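PDB 3GA2: endonuclease V, which probably repairs deaminated bases in DNA, using magnesium to cut the second phosphodiester bond 3' to a deoxyinosine and leaving the lesion in the nicked strand. Local coordinates for residues L47-C61 / E225-H237. The protein carries 1 engineered substitution. Sequence-based numbering, arbitrary orientation.
Sequences LAYWEQDGEPYGVCC and ETHVLRTFYQKNH
The indole of Trp50 takes Gln234 over a face: CG of Gln234 lies 3.9 Å from the centroid of the five-membered ring made by CG, CD1, NE1, CE2 and CD2 of Trp50, a CH-pi contact. Tyr57 CB, from within the hairpin, rests on the opposite face, toward the rim, and Gln52 OE1 lies at the edge in plane, accepting a weak hydrogen bond from Trp50 NE1. The fold is RNase H-like, as expected for endonuclease V: the beta hairpin of strands 47-52 and 55-61, closed by a type I' turn, packs on the C-terminal helix, whose segment 225-235 runs 28° from strand 47-52. Arg230 CG approaches the indole obliquely, 3.4 Å from Trp50 CE3. The guanidinium of Arg230 stands nearly perpendicular to that ring, with Ala48 CB over one face and the carbonyl of Tyr49 at its edge.

With chi1 at 73°, CG of Trp50 sits between the backbone N and carbonyl carbon, and the ring reaches Tyr233, whose CB is 4.0 Å from Trp50 CZ2. An alanine at Trp50 is likely to open a gap between hairpin and helix and leave the Gln234 and Arg230 methylenes without their aromatic partner.

Deeper in, Val59 CG2 meets Tyr233 CE2 at 3.5 Å, while CG1 of Val59 turns to Leu229 CD1; Met79 of strand 72-81 touches both Val59 and Tyr233. Thr226 sets its methyl CG2 against Cys61 CB, while its OG1 bonds to Asp223 O. Its side chain also touches Asp46, a predicted magnesium ligand, so this end of the contact borders the probable active site. Bent at chi3, Arg230 delivers NH1 to Tyr49 O at 2.8 Å, with an N-H...O angle of 154°.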
ATOM      1  N   LEU A  47       7.795  -2.787  -1.466  1.00 12.86           N
ATOM      2  CA  LEU A  47       8.926  -2.329  -2.265  1.00 16.49           C
ATOM      3  C   LEU A  47      10.145  -2.181  -1.362  1.00 23.23           C
ATOM      4  O   LEU A  47      10.017  -1.777  -0.205  1.00 22.75           O
ATOM      5  CB  LEU A  47       8.586  -0.967  -2.874  1.00 25.71           C
ATOM      6  CG  LEU A  47       9.181  -0.492  -4.199  1.00 27.30           C
ATOM      7  CD1 LEU A  47      10.530  -1.139  -4.454  1.00 39.21           C
ATOM      8  CD2 LEU A  47       8.212  -0.825  -5.305  1.00 27.88           C
ATOM      9  N   ALA A  48      11.320  -2.519  -1.887  1.00 27.59           N
ATOM     10  CA  ALA A  48      12.568  -2.407  -1.134  1.00 25.98           C
ATOM     11  C   ALA A  48      13.617  -1.714  -1.994  1.00 32.04           C
ATOM     12  O   ALA A  48      13.671  -1.927  -3.204  1.00 28.22           O
ATOM     13  CB  ALA A  48      13.060  -3.783  -0.712  1.00 18.92           C
ATOM     14  N   TYR A  49      14.452  -0.889  -1.364  1.00 39.91           N
ATOM     15  CA  TYR A  49      15.489  -0.149  -2.076  1.00 43.77           C
ATOM     16  C   TYR A  49      16.863  -0.352  -1.456  1.00 42.13           C
ATOM     17  O   TYR A  49      16.978  -0.738  -0.293  1.00 37.12           O
ATOM     18  CB  TYR A  49      15.166   1.347  -2.082  1.00 50.05           C
ATOM     19  CG  TYR A  49      13.746   1.662  -2.477  1.00 56.03           C
ATOM     20  CD1 TYR A  49      12.697   1.497  -1.573  1.00 55.92           C
ATOM     21  CD2 TYR A  49      13.447   2.105  -3.763  1.00 59.28           C
ATOM     22  CE1 TYR A  49      11.383   1.764  -1.941  1.00 62.13           C
ATOM     23  CE2 TYR A  49      12.137   2.374  -4.141  1.00 62.26           C
ATOM     24  CZ  TYR A  49      11.111   2.201  -3.226  1.00 62.75           C
ATOM     25  OH  TYR A  49       9.812   2.456  -3.596  1.00 70.62           O
ATOM     26  N   TRP A  50      17.903  -0.075  -2.241  1.00 45.17           N
ATOM     27  CA  TRP A  50      19.279  -0.218  -1.778  1.00 42.23           C
ATOM     28  C   TRP A  50      20.233   0.503  -2.726  1.00 47.93           C
ATOM     29  O   TRP A  50      19.945   0.653  -3.913  1.00 41.62           O
ATOM     30  CB  TRP A  50      19.656  -1.696  -1.709  1.00 43.41           C
ATOM     31  CG  TRP A  50      19.868  -2.311  -3.054  1.00 45.98           C
ATOM     32  CD1 TRP A  50      21.060  -2.482  -3.699  1.00 47.15           C
ATOM     33  CD2 TRP A  50      18.856  -2.800  -3.941  1.00 42.66           C
ATOM     34  NE1 TRP A  50      20.852  -3.046  -4.936  1.00 48.52           N
ATOM     35  CE2 TRP A  50      19.510  -3.251  -5.110  1.00 43.79           C
ATOM     36  CE3 TRP A  50      17.461  -2.898  -3.863  1.00 41.93           C
ATOM     37  CZ2 TRP A  50      18.812  -3.795  -6.194  1.00 43.02           C
ATOM     38  CZ3 TRP A  50      16.768  -3.438  -4.942  1.00 39.74           C
ATOM     39  CH2 TRP A  50      17.446  -3.880  -6.093  1.00 40.00           C
ATOM     40  N   GLU A  51      21.367   0.945  -2.189  1.00 53.85           N
ATOM     41  CA  GLU A  51      22.382   1.640  -2.970  1.00 57.55           C
ATOM     42  C   GLU A  51      23.119   0.640  -3.856  1.00 56.58           C
ATOM     43  O   GLU A  51      23.421  -0.472  -3.422  1.00 49.92           O
ATOM     44  CB  GLU A  51      23.379   2.334  -2.036  1.00 63.72           C
ATOM     45  CG  GLU A  51      24.024   1.403  -1.012  1.00 70.90           C
ATOM     46  CD  GLU A  51      25.068   2.100  -0.151  1.00 74.22           C
ATOM     47  OE1 GLU A  51      26.092   2.555  -0.705  1.00 76.00           O
ATOM     48  OE2 GLU A  51      24.866   2.191   1.079  1.00 71.90           O
ATOM     49  N   GLN A  52      23.408   1.030  -5.094  1.00 55.22           N
ATOM     50  CA  GLN A  52      24.106   0.137  -6.013  1.00 57.71           C
ATOM     51  C   GLN A  52      24.873   0.867  -7.114  1.00 57.07           C
ATOM     52  O   GLN A  52      24.280   1.485  -7.999  1.00 55.21           O
ATOM     53  CB  GLN A  52      23.110  -0.839  -6.644  1.00 60.66           C
ATOM     54  CG  GLN A  52      23.756  -1.960  -7.437  1.00 62.72           C
ATOM     55  CD  GLN A  52      24.670  -2.819  -6.585  1.00 68.10           C
ATOM     56  OE1 GLN A  52      24.239  -3.412  -5.594  1.00 65.38           O
ATOM     57  NE2 GLN A  52      25.941  -2.891  -6.967  1.00 74.47           N
ATOM     58  N   ASP A  53      26.199   0.784  -7.047  1.00 61.52           N
ATOM     59  CA  ASP A  53      27.076   1.407  -8.034  1.00 61.35           C
ATOM     60  C   ASP A  53      26.842   2.910  -8.162  1.00 61.09           C
ATOM     61  O   ASP A  53      27.195   3.516  -9.175  1.00 60.79           O
ATOM     62  CB  ASP A  53      26.881   0.734  -9.397  1.00 66.79           C
ATOM     63  CG  ASP A  53      27.993   1.060 -10.374  1.00 67.98           C
ATOM     64  OD1 ASP A  53      29.154   0.687 -10.099  1.00 69.83           O
ATOM     65  OD2 ASP A  53      27.707   1.688 -11.415  1.00 72.25           O
ATOM     66  N   GLY A  54      26.249   3.509  -7.136  1.00 60.79           N
ATOM     67  CA  GLY A  54      25.992   4.938  -7.170  1.00 60.97           C
ATOM     68  C   GLY A  54      24.579   5.301  -7.584  1.00 60.96           C
ATOM     69  O   GLY A  54      24.195   6.471  -7.529  1.00 61.92           O
ATOM     70  N   GLU A  55      23.800   4.311  -8.009  1.00 61.02           N
ATOM     71  CA  GLU A  55      22.422   4.556  -8.419  1.00 58.45           C
ATOM     72  C   GLU A  55      21.445   3.797  -7.530  1.00 51.72           C
ATOM     73  O   GLU A  55      21.711   2.667  -7.122  1.00 41.59           O
ATOM     74  CB  GLU A  55      22.208   4.153  -9.881  1.00 66.02           C
ATOM     75  CG  GLU A  55      23.037   4.952 -10.875  1.00 68.88           C
ATOM     76  CD  GLU A  55      24.480   4.502 -10.917  1.00 70.48           C
ATOM     77  OE1 GLU A  55      25.309   5.205 -11.533  1.00 74.61           O
ATOM     78  OE2 GLU A  55      24.783   3.436 -10.342  1.00 76.39           O
ATOM     79  N   PRO A  56      20.295   4.412  -7.220  1.00 49.43           N
ATOM     80  CA  PRO A  56      19.271   3.796  -6.373  1.00 46.51           C
ATOM     81  C   PRO A  56      18.391   2.802  -7.130  1.00 38.66           C
ATOM     82  O   PRO A  56      17.903   3.099  -8.219  1.00 35.43           O
ATOM     83  CB  PRO A  56      18.483   5.001  -5.881  1.00 46.16           C
ATOM     84  CG  PRO A  56      18.471   5.873  -7.098  1.00 47.93           C
ATOM     85  CD  PRO A  56      19.909   5.789  -7.586  1.00 50.54           C
ATOM     86  N   TYR A  57      18.195   1.623  -6.548  1.00 33.99           N
ATOM     87  CA  TYR A  57      17.363   0.598  -7.167  1.00 34.26           C
ATOM     88  C   TYR A  57      16.175   0.222  -6.296  1.00 34.07           C
ATOM     89  O   TYR A  57      16.110   0.579  -5.118  1.00 29.28           O
ATOM     90  CB  TYR A  57      18.173  -0.668  -7.456  1.00 32.58           C
ATOM     91  CG  TYR A  57      19.155  -0.540  -8.594  1.00 46.07           C
ATOM     92  CD1 TYR A  57      20.350   0.163  -8.436  1.00 48.69           C
ATOM     93  CD2 TYR A  57      18.897  -1.131  -9.829  1.00 44.38           C
ATOM     94  CE1 TYR A  57      21.266   0.272  -9.483  1.00 47.69           C
ATOM     95  CE2 TYR A  57      19.805  -1.028 -10.880  1.00 54.54           C
ATOM     96  CZ  TYR A  57      20.986  -0.326 -10.699  1.00 45.19           C
ATOM     97  OH  TYR A  57      21.885  -0.229 -11.735  1.00 50.14           O
ATOM     98  N   GLY A  58      15.240  -0.516  -6.883  1.00 38.14           N
ATOM     99  CA  GLY A  58      14.065  -0.935  -6.145  1.00 35.11           C
ATOM    100  C   GLY A  58      13.450  -2.209  -6.684  1.00 29.96           C
ATOM    101  O   GLY A  58      13.467  -2.466  -7.888  1.00 24.51           O
ATOM    102  N   VAL A  59      12.915  -3.019  -5.780  1.00 26.41           N
ATOM    103  CA  VAL A  59      12.271  -4.264  -6.164  1.00 26.33           C
ATOM    104  C   VAL A  59      10.881  -4.330  -5.548  1.00 25.68           C
ATOM    105  O   VAL A  59      10.724  -4.243  -4.329  1.00 17.92           O
ATOM    106  CB  VAL A  59      13.067  -5.492  -5.685  1.00 26.76           C
ATOM    107  CG1 VAL A  59      12.358  -6.766  -6.115  1.00 27.23           C
ATOM    108  CG2 VAL A  59      14.467  -5.457  -6.257  1.00 38.95           C
ATOM    109  N   CYS A  60       9.873  -4.485  -6.396  1.00 19.79           N
ATOM    110  CA  CYS A  60       8.500  -4.579  -5.926  1.00 21.96           C
ATOM    111  C   CYS A  60       8.024  -6.016  -6.029  1.00 16.47           C
ATOM    112  O   CYS A  60       8.157  -6.644  -7.078  1.00 16.90           O
ATOM    113  CB  CYS A  60       7.570  -3.697  -6.763  1.00 20.57           C
ATOM    114  SG  CYS A  60       5.801  -4.034  -6.468  1.00 14.76           S
ATOM    115  N   CYS A  61       7.481  -6.533  -4.935  1.00 15.35           N
ATOM    116  CA  CYS A  61       6.960  -7.889  -4.907  1.00 13.64           C
ATOM    117  C   CYS A  61       5.467  -7.852  -4.640  1.00 16.59           C
ATOM    118  O   CYS A  61       4.982  -7.067  -3.822  1.00 16.61           O
ATOM    119  CB  CYS A  61       7.614  -8.721  -3.802  1.00 16.50           C
ATOM    120  SG  CYS A  61       9.342  -9.168  -4.059  1.00 28.40           S
ATOM    121  N   GLU A 225       9.616 -10.992   1.087  1.00 19.43           N
ATOM    122  CA  GLU A 225      10.071 -11.349  -0.250  1.00 17.67           C
ATOM    123  C   GLU A 225      10.942 -10.251  -0.867  1.00 22.22           C
ATOM    124  O   GLU A 225      11.949 -10.539  -1.519  1.00 15.40           O
ATOM    125  CB  GLU A 225       8.869 -11.642  -1.150  1.00 15.49           C
ATOM    126  CG  GLU A 225       9.239 -12.186  -2.512  1.00 11.21           C
ATOM    127  CD  GLU A 225       9.682 -13.631  -2.472  1.00 25.49           C
ATOM    128  OE1 GLU A 225      10.463 -14.029  -3.361  1.00 32.90           O
ATOM    129  OE2 GLU A 225       9.245 -14.381  -1.570  1.00 34.59           O
ATOM    130  N   THR A 226      10.557  -8.995  -0.660  1.00 14.40           N
ATOM    131  CA  THR A 226      11.318  -7.867  -1.191  1.00 15.39           C
ATOM    132  C   THR A 226      12.698  -7.818  -0.539  1.00 22.18           C
ATOM    133  O   THR A 226      13.683  -7.432  -1.171  1.00 20.36           O
ATOM    134  CB  THR A 226      10.610  -6.524  -0.922  1.00 20.92           C
ATOM    135  OG1 THR A 226      10.435  -6.347   0.489  1.00 20.99           O
ATOM    136  CG2 THR A 226       9.255  -6.486  -1.602  1.00 24.06           C
ATOM    137  N   HIS A 227      12.771  -8.221   0.724  1.00 17.97           N
ATOM    138  CA  HIS A 227      14.040  -8.209   1.444  1.00 20.57           C
ATOM    139  C   HIS A 227      14.982  -9.303   0.973  1.00 26.89           C
ATOM    140  O   HIS A 227      16.180  -9.066   0.808  1.00 29.70           O
ATOM    141  CB  HIS A 227      13.792  -8.341   2.946  1.00 29.20           C
ATOM    142  CG  HIS A 227      13.146  -7.134   3.552  1.00 33.03           C
ATOM    143  ND1 HIS A 227      12.601  -7.134   4.817  1.00 49.39           N
ATOM    144  CD2 HIS A 227      12.960  -5.885   3.063  1.00 43.78           C
ATOM    145  CE1 HIS A 227      12.107  -5.939   5.083  1.00 51.81           C
ATOM    146  NE2 HIS A 227      12.311  -5.161   4.035  1.00 48.81           N
ATOM    147  N   VAL A 228      14.442 -10.498   0.749  1.00 28.13           N
ATOM    148  CA  VAL A 228      15.253 -11.618   0.293  1.00 28.87           C
ATOM    149  C   VAL A 228      15.744 -11.379  -1.136  1.00 26.83           C
ATOM    150  O   VAL A 228      16.878 -11.719  -1.468  1.00 30.06           O
ATOM    151  CB  VAL A 228      14.469 -12.954   0.365  1.00 23.68           C
ATOM    152  CG1 VAL A 228      13.267 -12.915  -0.553  1.00 37.87           C
ATOM    153  CG2 VAL A 228      15.381 -14.112  -0.004  1.00 37.14           C
ATOM    154  N   LEU A 229      14.898 -10.795  -1.981  1.00 24.57           N
ATOM    155  CA  LEU A 229      15.297 -10.514  -3.355  1.00 18.10           C
ATOM    156  C   LEU A 229      16.349  -9.414  -3.382  1.00 21.26           C
ATOM    157  O   LEU A 229      17.300  -9.479  -4.161  1.00 20.91           O
ATOM    158  CB  LEU A 229      14.101 -10.087  -4.204  1.00 20.06           C
ATOM    159  CG  LEU A 229      13.231 -11.195  -4.798  1.00 14.63           C
ATOM    160  CD1 LEU A 229      11.989 -10.574  -5.397  1.00 15.62           C
ATOM    161  CD2 LEU A 229      14.010 -11.973  -5.855  1.00 24.00           C
ATOM    162  N   ARG A 230      16.174  -8.401  -2.539  1.00 17.94           N
ATOM    163  CA  ARG A 230      17.138  -7.310  -2.480  1.00 26.78           C
ATOM    164  C   ARG A 230      18.499  -7.855  -2.058  1.00 28.01           C
ATOM    165  O   ARG A 230      19.522  -7.523  -2.659  1.00 28.69           O
ATOM    166  CB  ARG A 230      16.692  -6.230  -1.488  1.00 30.82           C
ATOM    167  CG  ARG A 230      17.736  -5.142  -1.268  1.00 24.72           C
ATOM    168  CD  ARG A 230      17.233  -4.039  -0.350  1.00 25.68           C
ATOM    169  NE  ARG A 230      16.863  -4.529   0.974  1.00 26.68           N
ATOM    170  CZ  ARG A 230      16.352  -3.763   1.933  1.00 29.49           C
ATOM    171  NH1 ARG A 230      16.155  -2.471   1.711  1.00 24.03           N
ATOM    172  NH2 ARG A 230      16.029  -4.288   3.108  1.00 34.32           N
ATOM    173  N   THR A 231      18.500  -8.696  -1.027  1.00 27.71           N
ATOM    174  CA  THR A 231      19.736  -9.289  -0.522  1.00 28.16           C
ATOM    175  C   THR A 231      20.386 -10.123  -1.614  1.00 29.71           C
ATOM    176  O   THR A 231      21.609 -10.176  -1.720  1.00 30.25           O
ATOM    177  CB  THR A 231      19.473 -10.202   0.703  1.00 38.95           C
ATOM    178  OG1 THR A 231      18.767  -9.470   1.712  1.00 38.29           O
ATOM    179  CG2 THR A 231      20.792 -10.703   1.287  1.00 31.81           C
ATOM    180  N   PHE A 232      19.565 -10.780  -2.425  1.00 23.58           N
ATOM    181  CA  PHE A 232      20.084 -11.601  -3.506  1.00 26.98           C
ATOM    182  C   PHE A 232      20.808 -10.739  -4.531  1.00 28.60           C
ATOM    183  O   PHE A 232      21.947 -11.019  -4.888  1.00 27.78           O
ATOM    184  CB  PHE A 232      18.945 -12.376  -4.174  1.00 31.33           C
ATOM    185  CG  PHE A 232      19.368 -13.154  -5.386  1.00 36.93           C
ATOM    186  CD1 PHE A 232      19.236 -12.611  -6.659  1.00 36.12           C
ATOM    187  CD2 PHE A 232      19.894 -14.437  -5.254  1.00 42.40           C
ATOM    188  CE1 PHE A 232      19.620 -13.334  -7.786  1.00 38.54           C
ATOM    189  CE2 PHE A 232      20.283 -15.170  -6.375  1.00 39.19           C
ATOM    190  CZ  PHE A 232      20.145 -14.618  -7.644  1.00 37.47           C
ATOM    191  N   TYR A 233      20.147  -9.684  -4.995  1.00 25.82           N
ATOM    192  CA  TYR A 233      20.749  -8.800  -5.980  1.00 23.35           C
ATOM    193  C   TYR A 233      22.012  -8.134  -5.444  1.00 25.35           C
ATOM    194  O   TYR A 233      23.000  -7.995  -6.163  1.00 28.99           O
ATOM    195  CB  TYR A 233      19.754  -7.727  -6.410  1.00 22.25           C
ATOM    196  CG  TYR A 233      18.538  -8.253  -7.136  1.00 27.44           C
ATOM    197  CD1 TYR A 233      18.667  -9.022  -8.294  1.00 24.33           C
ATOM    198  CD2 TYR A 233      17.254  -7.940  -6.691  1.00 26.52           C
ATOM    199  CE1 TYR A 233      17.547  -9.460  -8.994  1.00 26.96           C
ATOM    200  CE2 TYR A 233      16.127  -8.372  -7.380  1.00 24.82           C
ATOM    201  CZ  TYR A 233      16.279  -9.129  -8.533  1.00 32.35           C
ATOM    202  OH  TYR A 233      15.164  -9.530  -9.236  1.00 25.28           O
ATOM    203  N   GLN A 234      21.982  -7.721  -4.182  1.00 19.32           N
ATOM    204  CA  GLN A 234      23.137  -7.067  -3.578  1.00 30.92           C
ATOM    205  C   GLN A 234      24.375  -7.963  -3.571  1.00 28.53           C
ATOM    206  O   GLN A 234      25.443  -7.557  -4.022  1.00 29.63           O
ATOM    207  CB  GLN A 234      22.814  -6.629  -2.144  1.00 27.72           C
ATOM    208  CG  GLN A 234      21.841  -5.463  -2.051  1.00 37.80           C
ATOM    209  CD  GLN A 234      21.528  -5.072  -0.615  1.00 44.50           C
ATOM    210  OE1 GLN A 234      21.014  -5.878   0.163  1.00 44.51           O
ATOM    211  NE2 GLN A 234      21.836  -3.828  -0.259  1.00 53.44           N
ATOM    212  N   LYS A 235      24.225  -9.183  -3.065  1.00 31.75           N
ATOM    213  CA  LYS A 235      25.342 -10.113  -2.993  1.00 36.56           C
ATOM    214  C   LYS A 235      25.743 -10.674  -4.355  1.00 36.74           C
ATOM    215  O   LYS A 235      26.764 -11.350  -4.480  1.00 29.20           O
ATOM    216  CB  LYS A 235      25.008 -11.240  -2.015  1.00 31.12           C
ATOM    217  CG  LYS A 235      24.755 -10.719  -0.602  1.00 37.77           C
ATOM    218  CD  LYS A 235      24.582 -11.833   0.417  1.00 34.34           C
ATOM    219  CE  LYS A 235      24.331 -11.254   1.800  1.00 32.66           C
ATOM    220  NZ  LYS A 235      24.311 -12.297   2.855  1.00 42.61           N
ATOM    221  N   ASN A 236      24.941 -10.372  -5.370  1.00 37.70           N
ATOM    222  CA  ASN A 236      25.206 -10.823  -6.730  1.00 40.08           C
ATOM    223  C   ASN A 236      25.333  -9.626  -7.665  1.00 45.05           C
ATOM    224  O   ASN A 236      24.982  -9.700  -8.842  1.00 53.80           O
ATOM    225  CB  ASN A 236      24.080 -11.737  -7.211  1.00 47.26           C
ATOM    226  CG  ASN A 236      24.047 -13.055  -6.469  1.00 50.49           C
ATOM    227  OD1 ASN A 236      23.085 -13.816  -6.575  1.00 58.25           O
ATOM    228  ND2 ASN A 236      25.103 -13.337  -5.715  1.00 53.41           N
ATOM    229  N   HIS A 237      25.833  -8.522  -7.127  1.00 44.71           N
ATOM    230  CA  HIS A 237      26.013  -7.303  -7.901  1.00 53.07           C
ATOM    231  C   HIS A 237      27.151  -7.463  -8.903  1.00 53.34           C
ATOM    232  O   HIS A 237      27.530  -6.509  -9.581  1.00 62.20           O
ATOM    233  CB  HIS A 237      26.308  -6.133  -6.959  1.00 54.55           C
ATOM    234  CG  HIS A 237      27.456  -6.380  -6.030  1.00 62.35           C
ATOM    235  ND1 HIS A 237      27.763  -5.535  -4.986  1.00 57.08           N
ATOM    236  CD2 HIS A 237      28.371  -7.379  -5.986  1.00 59.54           C
ATOM    237  CE1 HIS A 237      28.816  -6.001  -4.339  1.00 61.37           C
ATOM    238  NE2 HIS A 237      29.204  -7.119  -4.926  1.00 65.01           N
TER